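Antifreeze protein (Marinomonas primoryensis, PDB 5JUH) is a large cell-surface adhesin that binds its Antarctic bacterium to diatoms and ice, the calcium-loaded C-terminal domain probably taking part in type I secretion. Local coordinates at residues G181-T184 and A185-I188. Sequence-based numbering, arbitrary orientation.
Sequences GVTT and ADSI. With CA (calcium ion), chain B.
The D186 carboxylate meets calcium with both oxygens, OD1 and OD2 each 2.4 Å from the ion, which sits close to the carboxylate plane. V182 CG1 lies obliquely off one face, 4.2 Å from D186 OD2; the water that also binds calcium is displaced toward the opposite face. At the outer edge, the N of T183 donates to the anti lone pair of D186 OD2 (2.9 Å, 164°), so this oxygen serves metal and backbone at once. G181 adds its carbonyl O at 2.3 Å from calcium. T183 is engaged three ways. Its O receives the N of D186 across the type I turn; its OG1, held between backbone N and carbonyl carbon (chi1 77°), accepts the N of A185 at 3.1 Å in an ST turn, and it also hydrogen-bonds to the calcium-bound water 2.8 Å away. With D175, N177 and V179 completing the site, the spacing of ligands resembles that of an EF-hand calcium loop: a bidentate acid in the last position and, at the ninth, T183, whose OG1 reaches the ion through water, though here strand 187-192 follows. Calcium would offset the buried aspartate's negative charge, and T183, as a second-shell residue, fixes both the carboxylate and the water, tying the loop's conformation to bound metal.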
ATOM      1  N   GLY A 181       5.602 -19.211  -2.443  1.00 15.58           N
ATOM      2  CA  GLY A 181       6.123 -17.889  -2.714  1.00 15.97           C
ATOM      3  C   GLY A 181       5.075 -16.930  -3.016  1.00 16.30           C
ATOM      4  O   GLY A 181       4.105 -16.832  -2.291  1.00 17.33           O
ATOM      5  N   VAL A 182       5.294 -16.100  -4.006  1.00 15.74           N
ATOM      6  CA  VAL A 182       4.314 -15.090  -4.391  1.00 14.57           C
ATOM      7  C   VAL A 182       3.447 -15.480  -5.569  1.00 15.12           C
ATOM      8  O   VAL A 182       4.000 -15.728  -6.636  1.00 16.46           O
ATOM      9  CB  VAL A 182       4.948 -13.680  -4.514  1.00 12.97           C
ATOM     10  CG1 VAL A 182       3.881 -12.666  -4.896  1.00 16.09           C
ATOM     11  CG2 VAL A 182       5.710 -13.275  -3.275  1.00 12.22           C
ATOM     12  N   THR A 183       2.121 -15.646  -5.381  1.00 15.37           N
ATOM     13  CA  THR A 183       1.162 -15.960  -6.450  1.00 15.21           C
ATOM     14  C   THR A 183      -0.143 -15.142  -6.326  1.00 16.68           C
ATOM     15  O   THR A 183      -0.304 -14.331  -5.373  1.00 16.62           O
ATOM     16  CB  THR A 183       0.780 -17.464  -6.400  1.00 15.90           C
ATOM     17  OG1 THR A 183      -0.167 -17.649  -5.300  1.00 16.01           O
ATOM     18  CG2 THR A 183       1.966 -18.395  -6.180  1.00 17.66           C
ATOM     19  N   THR A 184      -1.063 -15.318  -7.240  1.00 17.25           N
ATOM     20  CA  THR A 184      -2.360 -14.720  -7.151  1.00 18.49           C
ATOM     21  C   THR A 184      -3.191 -15.055  -5.905  1.00 19.62           C
ATOM     22  O   THR A 184      -4.193 -14.381  -5.675  1.00 20.55           O
ATOM     23  CB  THR A 184      -3.185 -14.927  -8.407  1.00 20.61           C
ATOM     24  OG1 THR A 184      -3.405 -16.328  -8.551  1.00 25.46           O
ATOM     25  CG2 THR A 184      -2.551 -14.365  -9.572  1.00 21.34           C
ATOM     26  N   ALA A 185      -2.765 -16.040  -5.136  1.00 16.99           N
ATOM     27  CA  ALA A 185      -3.468 -16.361  -3.897  1.00 18.11           C
ATOM     28  C   ALA A 185      -3.060 -15.417  -2.805  1.00 18.20           C
ATOM     29  O   ALA A 185      -3.754 -15.277  -1.840  1.00 18.75           O
ATOM     30  CB  ALA A 185      -3.129 -17.781  -3.447  1.00 18.69           C
ATOM     31  N   ASP A 186      -1.916 -14.760  -2.968  1.00 14.44           N
ATOM     32  CA  ASP A 186      -1.452 -13.750  -1.987  1.00 14.65           C
ATOM     33  C   ASP A 186      -2.216 -12.455  -2.161  1.00 12.41           C
ATOM     34  O   ASP A 186      -2.848 -12.148  -3.204  1.00 15.00           O
ATOM     35  CB  ASP A 186       0.054 -13.528  -2.185  1.00 13.23           C
ATOM     36  CG  ASP A 186       0.921 -14.751  -1.702  1.00 14.91           C
ATOM     37  OD1 ASP A 186       0.897 -15.127  -0.556  1.00 16.03           O
ATOM     38  OD2 ASP A 186       1.619 -15.297  -2.592  1.00 15.71           O
ATOM     39  N   SER A 187      -2.176 -11.682  -1.076  1.00 14.20           N
ATOM     40  CA  SER A 187      -2.836 -10.379  -1.098  1.00 14.13           C
ATOM     41  C   SER A 187      -2.111  -9.400  -0.222  1.00 14.76           C
ATOM     42  O   SER A 187      -1.253  -9.747   0.612  1.00 17.19           O
ATOM     43  CB  SER A 187      -4.318 -10.509  -0.612  1.00 17.17           C
ATOM     44  OG  SER A 187      -4.305 -11.023   0.736  1.00 19.62           O
ATOM     45  N   ILE A 188      -2.470  -8.134  -0.415  1.00 12.82           N
ATOM     46  CA  ILE A 188      -1.952  -7.062   0.467  1.00 13.42           C
ATOM     47  C   ILE A 188      -3.111  -6.399   1.160  1.00 12.16           C
ATOM     48  O   ILE A 188      -4.240  -6.346   0.601  1.00 13.99           O
ATOM     49  CB  ILE A 188      -1.099  -6.012  -0.266  1.00 14.84           C
ATOM     50  CG1 ILE A 188      -1.852  -5.242  -1.231  1.00 18.42           C
ATOM     51  CG2 ILE A 188       0.192  -6.617  -0.775  1.00 16.43           C
ATOM     52  CD1 ILE A 188      -1.190  -3.898  -1.502  1.00 25.35           C
TER
HETATM   53 CA    CA B 201       2.176 -17.122  -1.106  1.00 14.62          CA
HETATM   54  O   HOH W   1       0.528 -18.055  -2.657  1.00 19.00           O